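Local coordinates for lipid binding hydrolase (Escherichia coli, PDB 2IF6), which is of uncertain function but probably acts as a hydrolase, belonging to the permuted papain-like amidases of the C92 family, at residues K67-V71 and K179-L183; I11-R16 and W61-K67; E130-K135 and P157-V163. All coordinates share one frame; numbering follows the deposited sequence.

Interaction 1: K67-V71 and K179-L183; sequences KGKYV and KEWPL
The indole of Trp181 carries the aliphatic chain of Lys69 on one face: CD of Lys69 stands 3.8 Å from the centroid of the five-membered ring, 9° off the normal, a CH-pi contact, while CB of Lys69 lies over the rim of the same face. At the edge of the indole, in its plane, sits the carbonyl carbon (C) of Tyr70, and Tyr31 from outside the two segments meets Trp181 edge-to-face. The phenol of Tyr70 has Gly68 O in plane at its edge; Glu180 runs alongside it, with Glu180 CG 3.6 Å from Tyr70 OH.

Lys69 is extended beyond CG (chi2 -176°), which carries its chain across the indole at about a right angle and lets NZ donate a hydrogen bond to Pro182 O at 3.0 Å. Two backbone bonds join the antiparallel hydrogen-bonded pair Tyr70 and Glu180: Glu180 N to Tyr70 O at 2.8 Å, and Tyr70 N to Glu180 O at 3.0 Å. Next to them is the non-hydrogen-bonded pair Val71 and Lys179, where Val71 CG2 meets Lys179 CG at 3.7 Å.

Strand 174-180 is thus fastened at the edge of the six-stranded antiparallel sheet. One lysine serves two chemistries here: its methylenes cover an aromatic face, and its ammonium group binds a main-chain carbonyl, a bond that attaches Pro182, just past strand 174-180, to the neighbouring segment.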
loop_
_atom_site.group_PDB
_atom_site.type_symbol
_atom_site.label_atom_id
_atom_site.label_comp_id
_atom_site.label_asym_id
_atom_site.label_seq_id
_atom_site.Cartn_x
_atom_site.Cartn_y
_atom_site.Cartn_z
ATOM N N LYS A 67 -14.632 0.656 -9.485
ATOM C CA LYS A 67 -15.182 1.896 -10.030
ATOM C C LYS A 67 -14.118 2.880 -10.544
ATOM O O LYS A 67 -14.441 4.041 -10.827
ATOM C CB LYS A 67 -16.104 2.567 -9.001
ATOM C CG LYS A 67 -17.462 1.848 -8.794
ATOM C CD LYS A 67 -18.478 2.303 -9.831
ATOM C CE LYS A 67 -19.819 1.615 -9.585
ATOM N NZ LYS A 67 -20.229 0.846 -10.818
ATOM N N GLY A 68 -12.874 2.409 -10.707
ATOM C CA GLY A 68 -11.775 3.259 -11.176
ATOM C C GLY A 68 -11.339 4.342 -10.186
ATOM O O GLY A 68 -10.614 5.278 -10.576
ATOM N N LYS A 69 -11.808 4.259 -8.930
ATOM C CA LYS A 69 -11.563 5.315 -7.944
ATOM C C LYS A 69 -10.123 5.239 -7.456
ATOM O O LYS A 69 -9.568 4.137 -7.295
ATOM C CB LYS A 69 -12.468 5.188 -6.737
ATOM C CG LYS A 69 -13.934 5.378 -7.050
ATOM C CD LYS A 69 -14.690 5.322 -5.726
ATOM C CE LYS A 69 -16.156 5.538 -5.947
ATOM N NZ LYS A 69 -16.839 5.700 -4.617
ATOM N N TYR A 70 -9.522 6.403 -7.219
ATOM C CA TYR A 70 -8.169 6.439 -6.673
ATOM C C TYR A 70 -7.926 7.800 -6.033
ATOM O O TYR A 70 -8.612 8.799 -6.339
ATOM C CB TYR A 70 -7.089 6.111 -7.755
ATOM C CG TYR A 70 -6.894 7.192 -8.805
ATOM C CD1 TYR A 70 -5.942 8.205 -8.632
ATOM C CD2 TYR A 70 -7.679 7.210 -9.973
ATOM C CE1 TYR A 70 -5.779 9.205 -9.588
ATOM C CE2 TYR A 70 -7.522 8.194 -10.952
ATOM C CZ TYR A 70 -6.578 9.197 -10.748
ATOM O OH TYR A 70 -6.429 10.174 -11.712
ATOM N N VAL A 71 -6.945 7.825 -5.147
ATOM C CA VAL A 71 -6.477 9.078 -4.539
ATOM C C VAL A 71 -4.978 8.942 -4.447
ATOM O O VAL A 71 -4.456 7.814 -4.274
ATOM C CB VAL A 71 -7.097 9.321 -3.143
ATOM C CG1 VAL A 71 -6.851 8.149 -2.220
ATOM C CG2 VAL A 71 -6.548 10.627 -2.509
ATOM N N LYS A 179 -7.252 13.169 -6.884
ATOM C CA LYS A 179 -8.372 12.460 -6.309
ATOM C C LYS A 179 -9.422 12.287 -7.331
ATOM O O LYS A 179 -9.968 13.282 -7.840
ATOM C CB LYS A 179 -8.965 13.211 -5.130
ATOM C CG LYS A 179 -9.433 12.267 -4.077
ATOM C CD LYS A 179 -10.621 12.775 -3.348
ATOM C CE LYS A 179 -10.352 14.083 -2.688
ATOM N NZ LYS A 179 -11.685 14.550 -2.286
ATOM N N GLU A 180 -9.723 11.036 -7.651
ATOM C CA GLU A 180 -10.942 10.736 -8.421
ATOM C C GLU A 180 -11.717 9.764 -7.568
ATOM O O GLU A 180 -11.599 8.560 -7.734
ATOM C CB GLU A 180 -10.624 10.094 -9.764
ATOM C CG GLU A 180 -9.822 10.997 -10.707
ATOM C CD GLU A 180 -10.703 11.983 -11.431
ATOM O OE1 GLU A 180 -11.916 11.694 -11.579
ATOM O OE2 GLU A 180 -10.178 13.039 -11.860
ATOM N N TRP A 181 -12.482 10.292 -6.624
ATOM C CA TRP A 181 -13.136 9.454 -5.662
ATOM C C TRP A 181 -14.465 10.059 -5.187
ATOM O O TRP A 181 -14.525 10.557 -4.079
ATOM C CB TRP A 181 -12.224 9.305 -4.463
ATOM C CG TRP A 181 -12.562 8.108 -3.642
ATOM C CD1 TRP A 181 -13.743 7.859 -2.977
ATOM C CD2 TRP A 181 -11.723 6.975 -3.411
ATOM N NE1 TRP A 181 -13.673 6.635 -2.352
ATOM C CE2 TRP A 181 -12.449 6.069 -2.611
ATOM C CE3 TRP A 181 -10.429 6.629 -3.816
ATOM C CZ2 TRP A 181 -11.911 4.838 -2.195
ATOM C CZ3 TRP A 181 -9.910 5.408 -3.414
ATOM C CH2 TRP A 181 -10.651 4.528 -2.601
ATOM N N PRO A 182 -15.527 10.010 -6.012
ATOM C CA PRO A 182 -16.761 10.630 -5.538
ATOM C C PRO A 182 -17.317 9.892 -4.336
ATOM O O PRO A 182 -17.350 8.670 -4.342
ATOM C CB PRO A 182 -17.709 10.508 -6.729
ATOM C CG PRO A 182 -17.150 9.457 -7.567
ATOM C CD PRO A 182 -15.666 9.449 -7.362
ATOM N N LEU A 183 -17.720 10.627 -3.301
ATOM C CA LEU A 183 -18.274 10.012 -2.112
ATOM C C LEU A 183 -19.789 10.083 -2.125
ATOM O O LEU A 183 -20.410 10.457 -1.113
ATOM C CB LEU A 183 -17.721 10.663 -0.841
ATOM C CG LEU A 183 -16.274 10.283 -0.538
ATOM C CD1 LEU A 183 -15.668 11.386 0.307
ATOM C CD2 LEU A 183 -16.186 8.912 0.151
#

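Interaction 2: I11-R16 and W61-K67; sequences IFQISR and WIAHGEK
The backbones come together at Ile14 and Gly65, both in loop, and Glu66 N gives Ile14 O a nearly straight hydrogen bond of 2.8 Å that lies in the carbonyl plane. Trp61 fills the space between Ile11 and Gln13. Ile11 CG2 lies over one face of its six-membered ring, 3.9 Å from the centroid, and Ile11 CG1 also packs against CZ3. On the opposite face the Gln13 amide is stacked, its plane 14° from that of the ring. Gln13 CG sits between the backbone N and the carbonyl carbon (chi1 71°), and the extended chain beyond it lays the amide along the indole and lets Gln13 NE2 donate a hydrogen bond to Trp61 O at 2.9 Å, with the oxygen close to the amide plane while the donor is tilted from the carbonyl plane. Water 1 links NE2 to Ile62 O, and water 2 links Gln13 OE1 to Trp61 O.

Arg16 reaches three consecutive carbonyls. Its NE donates to His64 O at 2.9 Å, with the oxygen in the guanidinium plane but the donor well above the carbonyl plane; NH2 makes weak bonds to Ala63 O and Gly65 O. Glu66 CA covers one guanidinium face.

Outside the contact, Trp61 meets the ring of His33 and gives Glu48 OE1 a weak bond through NE1; with Cys112 these two are arranged consistently with a Cys-His-Glu triad. Ile11 and the Gln13 amide, on opposite faces, restrict the tilt of this indole, and the three carbonyl oxygens probably help to offset the positive charge of Arg16.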
loop_
_atom_site.group_PDB
_atom_site.type_symbol
_atom_site.label_atom_id
_atom_site.label_comp_id
_atom_site.label_asym_id
_atom_site.label_seq_id
_atom_site.Cartn_x
_atom_site.Cartn_y
_atom_site.Cartn_z
ATOM N N ILE A 11 -0.347 5.861 -4.209
ATOM C CA ILE A 11 -1.674 5.830 -4.790
ATOM C C ILE A 11 -2.511 4.733 -4.110
ATOM O O ILE A 11 -1.967 3.680 -3.779
ATOM C CB ILE A 11 -1.586 5.657 -6.345
ATOM C CG1 ILE A 11 -2.975 5.807 -6.998
ATOM C CG2 ILE A 11 -0.860 4.373 -6.725
ATOM C CD1 ILE A 11 -2.964 6.082 -8.479
ATOM N N PHE A 12 -3.814 4.978 -3.929
ATOM C CA PHE A 12 -4.670 4.084 -3.130
ATOM C C PHE A 12 -5.923 3.790 -3.959
ATOM O O PHE A 12 -6.369 4.643 -4.743
ATOM C CB PHE A 12 -5.069 4.771 -1.811
ATOM C CG PHE A 12 -3.895 5.167 -0.929
ATOM C CD1 PHE A 12 -3.551 4.388 0.150
ATOM C CD2 PHE A 12 -3.153 6.334 -1.176
ATOM C CE1 PHE A 12 -2.458 4.728 0.957
ATOM C CE2 PHE A 12 -2.035 6.674 -0.323
ATOM C CZ PHE A 12 -1.753 5.888 0.719
ATOM N N GLN A 13 -6.485 2.595 -3.784
ATOM C CA GLN A 13 -7.683 2.212 -4.480
ATOM C C GLN A 13 -8.427 1.182 -3.633
ATOM O O GLN A 13 -7.903 0.698 -2.624
ATOM C CB GLN A 13 -7.327 1.618 -5.864
ATOM C CG GLN A 13 -6.662 0.235 -5.787
ATOM C CD GLN A 13 -6.272 -0.375 -7.126
ATOM O OE1 GLN A 13 -5.823 -1.507 -7.134
ATOM N NE2 GLN A 13 -6.453 0.342 -8.247
ATOM N N ILE A 14 -9.616 0.833 -4.104
ATOM C CA ILE A 14 -10.405 -0.255 -3.549
ATOM C C ILE A 14 -10.116 -1.494 -4.377
ATOM O O ILE A 14 -10.489 -1.578 -5.571
ATOM C CB ILE A 14 -11.929 0.016 -3.666
ATOM C CG1 ILE A 14 -12.323 1.373 -3.064
ATOM C CG2 ILE A 14 -12.717 -1.124 -3.011
ATOM C CD1 ILE A 14 -13.772 1.728 -3.401
ATOM N N SER A 15 -9.445 -2.449 -3.754
ATOM C CA SER A 15 -9.199 -3.761 -4.358
ATOM C C SER A 15 -10.532 -4.493 -4.696
ATOM O O SER A 15 -11.526 -4.355 -3.967
ATOM C CB SER A 15 -8.377 -4.612 -3.389
ATOM O OG SER A 15 -8.323 -5.953 -3.828
ATOM N N ARG A 16 -10.531 -5.250 -5.789
ATOM C CA ARG A 16 -11.658 -6.140 -6.136
ATOM C C ARG A 16 -11.474 -7.584 -5.605
ATOM O O ARG A 16 -12.333 -8.449 -5.824
ATOM C CB ARG A 16 -11.857 -6.198 -7.637
ATOM C CG ARG A 16 -12.339 -4.918 -8.298
ATOM C CD ARG A 16 -12.256 -5.132 -9.795
ATOM N NE ARG A 16 -12.142 -3.878 -10.524
ATOM C CZ ARG A 16 -13.089 -3.367 -11.312
ATOM N NH1 ARG A 16 -14.233 -4.022 -11.499
ATOM N NH2 ARG A 16 -12.886 -2.199 -11.926
ATOM N N TRP A 61 -3.284 -0.113 -13.749
ATOM C CA TRP A 61 -3.452 -0.101 -12.289
ATOM C C TRP A 61 -4.774 0.536 -11.839
ATOM O O TRP A 61 -5.473 -0.000 -11.000
ATOM C CB TRP A 61 -2.277 0.624 -11.628
ATOM C CG TRP A 61 -2.229 0.373 -10.159
ATOM C CD1 TRP A 61 -1.588 -0.657 -9.524
ATOM C CD2 TRP A 61 -2.900 1.132 -9.134
ATOM N NE1 TRP A 61 -1.787 -0.566 -8.152
ATOM C CE2 TRP A 61 -2.570 0.539 -7.897
ATOM C CE3 TRP A 61 -3.732 2.264 -9.149
ATOM C CZ2 TRP A 61 -3.058 1.030 -6.691
ATOM C CZ3 TRP A 61 -4.189 2.771 -7.948
ATOM C CH2 TRP A 61 -3.857 2.138 -6.732
ATOM N N ILE A 62 -5.113 1.696 -12.400
ATOM C CA ILE A 62 -6.299 2.429 -11.964
ATOM C C ILE A 62 -7.580 1.678 -12.349
ATOM O O ILE A 62 -8.571 1.677 -11.590
ATOM C CB ILE A 62 -6.349 3.828 -12.595
ATOM C CG1 ILE A 62 -5.235 4.704 -11.999
ATOM C CG2 ILE A 62 -7.781 4.454 -12.421
ATOM C CD1 ILE A 62 -5.051 6.069 -12.698
ATOM N N ALA A 63 -7.543 1.069 -13.534
ATOM C CA ALA A 63 -8.688 0.342 -14.126
ATOM C C ALA A 63 -9.041 -0.857 -13.255
ATOM O O ALA A 63 -10.187 -1.279 -13.192
ATOM C CB ALA A 63 -8.321 -0.128 -15.553
ATOM N N HIS A 64 -8.041 -1.409 -12.586
ATOM C CA HIS A 64 -8.244 -2.559 -11.708
ATOM C C HIS A 64 -8.955 -2.207 -10.383
ATOM O O HIS A 64 -9.474 -3.088 -9.695
ATOM C CB HIS A 64 -6.910 -3.260 -11.434
ATOM C CG HIS A 64 -6.503 -4.236 -12.498
ATOM N ND1 HIS A 64 -5.203 -4.354 -12.942
ATOM C CD2 HIS A 64 -7.219 -5.157 -13.189
ATOM C CE1 HIS A 64 -5.137 -5.295 -13.866
ATOM N NE2 HIS A 64 -6.347 -5.797 -14.037
ATOM N N GLY A 65 -8.997 -0.930 -10.026
ATOM C CA GLY A 65 -9.649 -0.530 -8.783
ATOM C C GLY A 65 -11.147 -0.549 -8.981
ATOM O O GLY A 65 -11.628 -0.305 -10.080
ATOM N N GLU A 66 -11.893 -0.850 -7.930
ATOM C CA GLU A 66 -13.345 -0.782 -8.026
ATOM C C GLU A 66 -13.808 0.621 -8.441
ATOM O O GLU A 66 -13.399 1.648 -7.852
ATOM C CB GLU A 66 -13.967 -1.180 -6.710
ATOM C CG GLU A 66 -15.449 -1.546 -6.794
ATOM C CD GLU A 66 -16.002 -1.836 -5.404
ATOM O OE1 GLU A 66 -16.066 -3.028 -5.009
ATOM O OE2 GLU A 66 -16.325 -0.858 -4.688
ATOM N N LYS A 67 -14.632 0.656 -9.485
ATOM C CA LYS A 67 -15.182 1.896 -10.030
ATOM C C LYS A 67 -14.118 2.880 -10.544
ATOM O O LYS A 67 -14.441 4.041 -10.827
ATOM C CB LYS A 67 -16.104 2.567 -9.001
ATOM C CG LYS A 67 -17.462 1.848 -8.794
ATOM C CD LYS A 67 -18.478 2.303 -9.831
ATOM C CE LYS A 67 -19.819 1.615 -9.585
ATOM N NZ LYS A 67 -20.229 0.846 -10.818
HETATM O O HOH W 1 -8.053 2.772 -9.013
HETATM O O HOH W 2 -4.682 -2.258 -9.343
HETATM O O HOH W 3 -10.813 1.836 -6.636
HETATM O O HOH W 4 -14.283 -4.754 -3.948
HETATM O O HOH W 5 -8.470 -4.851 -7.799
#

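Interaction 3: E130-K135 and P157-V163; sequences EQQKLK and PLEETVV
Glu159 gathers two lysines at its carboxylate. Lys135 NZ makes a salt bridge to OE2 of Glu159 at 2.8 Å, on the syn lone pair, and a weaker bond to OE1; Lys133 NZ bridges to that same OE1 at 3.0 Å. Glu159 bends at chi2 (-70°), which turns its carboxylate back toward the two extended lysine chains. The two ammonium groups probably stabilise the ionised carboxylate of Glu159.

Between the two lysines in sequence, Leu134 packs its CD2 4.0 Å from Pro157 CD. The main chain sets these groups in place. Leu134 N donates to Glu160 O at 2.9 Å and Lys135 N to Leu158 O, also at 2.9 Å, so the type I turn from Pro157 to Glu160 is bound to the 3-10 segment facing it. Farther along, Gln132 and Val162 form an antiparallel hydrogen-bonded pair, with Val162 N 2.7 Å from Gln132 O. Water 6 joins Glu130 O to Val162 O, and Gln131 CG rests on Val163 CG2.

Strands 132-133 and 161-162 make a small two-stranded antiparallel sheet. Gln131 and Val163 both lean on Trp117 of helix 112-124, Val163 O accepts from Ser113 OG of that helix, and Glu160 OE2 is bound by Trp105 N.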
loop_
_atom_site.group_PDB
_atom_site.type_symbol
_atom_site.label_atom_id
_atom_site.label_comp_id
_atom_site.label_asym_id
_atom_site.label_seq_id
_atom_site.Cartn_x
_atom_site.Cartn_y
_atom_site.Cartn_z
ATOM N N GLU A 130 2.130 4.846 10.830
ATOM C CA GLU A 130 2.310 4.258 12.143
ATOM C C GLU A 130 2.150 2.733 12.010
ATOM O O GLU A 130 1.308 2.241 11.241
ATOM C CB GLU A 130 1.294 4.828 13.141
ATOM C CG GLU A 130 1.406 6.356 13.398
ATOM C CD GLU A 130 2.811 6.783 13.865
ATOM O OE1 GLU A 130 3.228 6.435 15.000
ATOM O OE2 GLU A 130 3.509 7.454 13.075
ATOM N N GLN A 131 2.988 1.999 12.725
ATOM C CA GLN A 131 2.862 0.553 12.794
ATOM C C GLN A 131 2.030 0.243 14.017
ATOM O O GLN A 131 2.100 0.972 15.016
ATOM C CB GLN A 131 4.226 -0.092 12.997
ATOM C CG GLN A 131 5.244 0.067 11.883
ATOM C CD GLN A 131 6.627 -0.485 12.261
ATOM O OE1 GLN A 131 6.887 -0.836 13.418
ATOM N NE2 GLN A 131 7.514 -0.572 11.284
ATOM N N GLN A 132 1.250 -0.826 13.954
ATOM C CA GLN A 132 0.613 -1.345 15.159
ATOM C C GLN A 132 0.478 -2.875 15.052
ATOM O O GLN A 132 0.827 -3.465 14.025
ATOM C CB GLN A 132 -0.722 -0.647 15.463
ATOM C CG GLN A 132 -1.858 -1.003 14.551
ATOM C CD GLN A 132 -3.219 -0.375 14.937
ATOM O OE1 GLN A 132 -3.301 0.643 15.640
ATOM N NE2 GLN A 132 -4.291 -1.006 14.481
ATOM N N LYS A 133 0.038 -3.509 16.128
ATOM C CA LYS A 133 -0.065 -4.991 16.119
ATOM C C LYS A 133 -1.356 -5.416 15.456
ATOM O O LYS A 133 -2.348 -4.694 15.495
ATOM C CB LYS A 133 0.007 -5.536 17.541
ATOM C CG LYS A 133 1.409 -5.571 18.121
ATOM C CD LYS A 133 1.347 -5.922 19.587
ATOM C CE LYS A 133 2.743 -6.159 20.100
ATOM N NZ LYS A 133 2.757 -6.456 21.550
ATOM N N LEU A 134 -1.354 -6.605 14.854
ATOM C CA LEU A 134 -2.563 -7.113 14.215
ATOM C C LEU A 134 -3.772 -7.086 15.155
ATOM O O LEU A 134 -4.869 -6.729 14.739
ATOM C CB LEU A 134 -2.350 -8.532 13.651
ATOM C CG LEU A 134 -3.616 -9.168 13.059
ATOM C CD1 LEU A 134 -3.961 -8.448 11.770
ATOM C CD2 LEU A 134 -3.424 -10.671 12.847
ATOM N N LYS A 135 -3.563 -7.452 16.419
ATOM C CA LYS A 135 -4.674 -7.483 17.385
ATOM C C LYS A 135 -5.284 -6.113 17.674
ATOM O O LYS A 135 -6.391 -6.043 18.204
ATOM C CB LYS A 135 -4.241 -8.152 18.703
ATOM C CG LYS A 135 -3.248 -7.371 19.508
ATOM C CD LYS A 135 -2.667 -8.236 20.642
ATOM C CE LYS A 135 -1.850 -7.403 21.562
ATOM N NZ LYS A 135 -1.192 -8.200 22.653
ATOM N N PRO A 157 -1.763 -14.491 13.779
ATOM C CA PRO A 157 -0.572 -13.833 14.351
ATOM C C PRO A 157 -0.926 -12.465 14.964
ATOM O O PRO A 157 -0.583 -11.406 14.408
ATOM C CB PRO A 157 0.352 -13.671 13.154
ATOM C CG PRO A 157 -0.554 -13.610 11.970
ATOM C CD PRO A 157 -1.862 -14.293 12.325
ATOM N N LEU A 158 -1.560 -12.519 16.129
ATOM C CA LEU A 158 -2.076 -11.344 16.832
ATOM C C LEU A 158 -1.033 -10.312 17.201
ATOM O O LEU A 158 -1.372 -9.132 17.281
ATOM C CB LEU A 158 -2.842 -11.767 18.082
ATOM C CG LEU A 158 -4.202 -12.457 17.847
ATOM C CD1 LEU A 158 -4.868 -12.861 19.161
ATOM C CD2 LEU A 158 -5.142 -11.586 17.043
ATOM N N GLU A 159 0.210 -10.743 17.429
ATOM C CA GLU A 159 1.282 -9.841 17.857
ATOM C C GLU A 159 2.117 -9.292 16.712
ATOM O O GLU A 159 3.038 -8.508 16.950
ATOM C CB GLU A 159 2.209 -10.517 18.858
ATOM C CG GLU A 159 1.484 -11.218 19.999
ATOM C CD GLU A 159 0.830 -10.244 20.980
ATOM O OE1 GLU A 159 1.342 -9.104 21.166
ATOM O OE2 GLU A 159 -0.201 -10.634 21.587
ATOM N N GLU A 160 1.798 -9.690 15.483
ATOM C CA GLU A 160 2.567 -9.242 14.323
ATOM C C GLU A 160 2.471 -7.710 14.168
ATOM O O GLU A 160 1.384 -7.147 14.228
ATOM C CB GLU A 160 2.054 -9.913 13.045
ATOM C CG GLU A 160 2.997 -9.722 11.841
ATOM C CD GLU A 160 4.229 -10.624 11.912
ATOM O OE1 GLU A 160 4.067 -11.792 12.332
ATOM O OE2 GLU A 160 5.365 -10.188 11.556
ATOM N N THR A 161 3.621 -7.067 13.973
ATOM C CA THR A 161 3.689 -5.655 13.560
ATOM C C THR A 161 3.135 -5.495 12.144
ATOM O O THR A 161 3.681 -6.097 11.211
ATOM C CB THR A 161 5.175 -5.231 13.510
ATOM O OG1 THR A 161 5.727 -5.308 14.831
ATOM C CG2 THR A 161 5.346 -3.782 12.950
ATOM N N VAL A 162 2.088 -4.679 11.965
ATOM C CA VAL A 162 1.498 -4.464 10.640
ATOM C C VAL A 162 1.426 -2.979 10.264
ATOM O O VAL A 162 1.291 -2.120 11.150
ATOM C CB VAL A 162 0.055 -5.023 10.601
ATOM C CG1 VAL A 162 -0.642 -4.627 9.298
ATOM C CG2 VAL A 162 0.068 -6.554 10.743
ATOM N N VAL A 163 1.474 -2.686 8.959
ATOM C CA VAL A 163 1.207 -1.312 8.474
ATOM C C VAL A 163 0.069 -1.397 7.473
ATOM O O VAL A 163 0.193 -2.088 6.458
ATOM C CB VAL A 163 2.437 -0.689 7.768
ATOM C CG1 VAL A 163 2.074 0.690 7.159
ATOM C CG2 VAL A 163 3.555 -0.528 8.752
HETATM O O HOH W 6 -0.402 0.279 10.738
#

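Interactions 1 and 2 adjoin, their centres about 9 Å apart, and share Lys67. Strands 10-13 and 70-75 are neighbours in the six-stranded sheet, where Phe12 N lies 2.9 Å from Val71 O, a probable hydrogen bond; Ile14 CG1 also packs on Trp181 CZ2 at 3.6 Å. Interaction 3 lies on the other side of the chain's centre, its centre about 28 Å from that of interaction 1 and 25 Å from that of interaction 2; the nearest atoms are about 15 Å and 9 Å away, respectively. Along the chain it is nested within the loop that interaction 1 closes. Trp61 of interaction 2 touches His33 and Glu48 of the putative triad, while interaction 3 packs on the helix carrying Cys112.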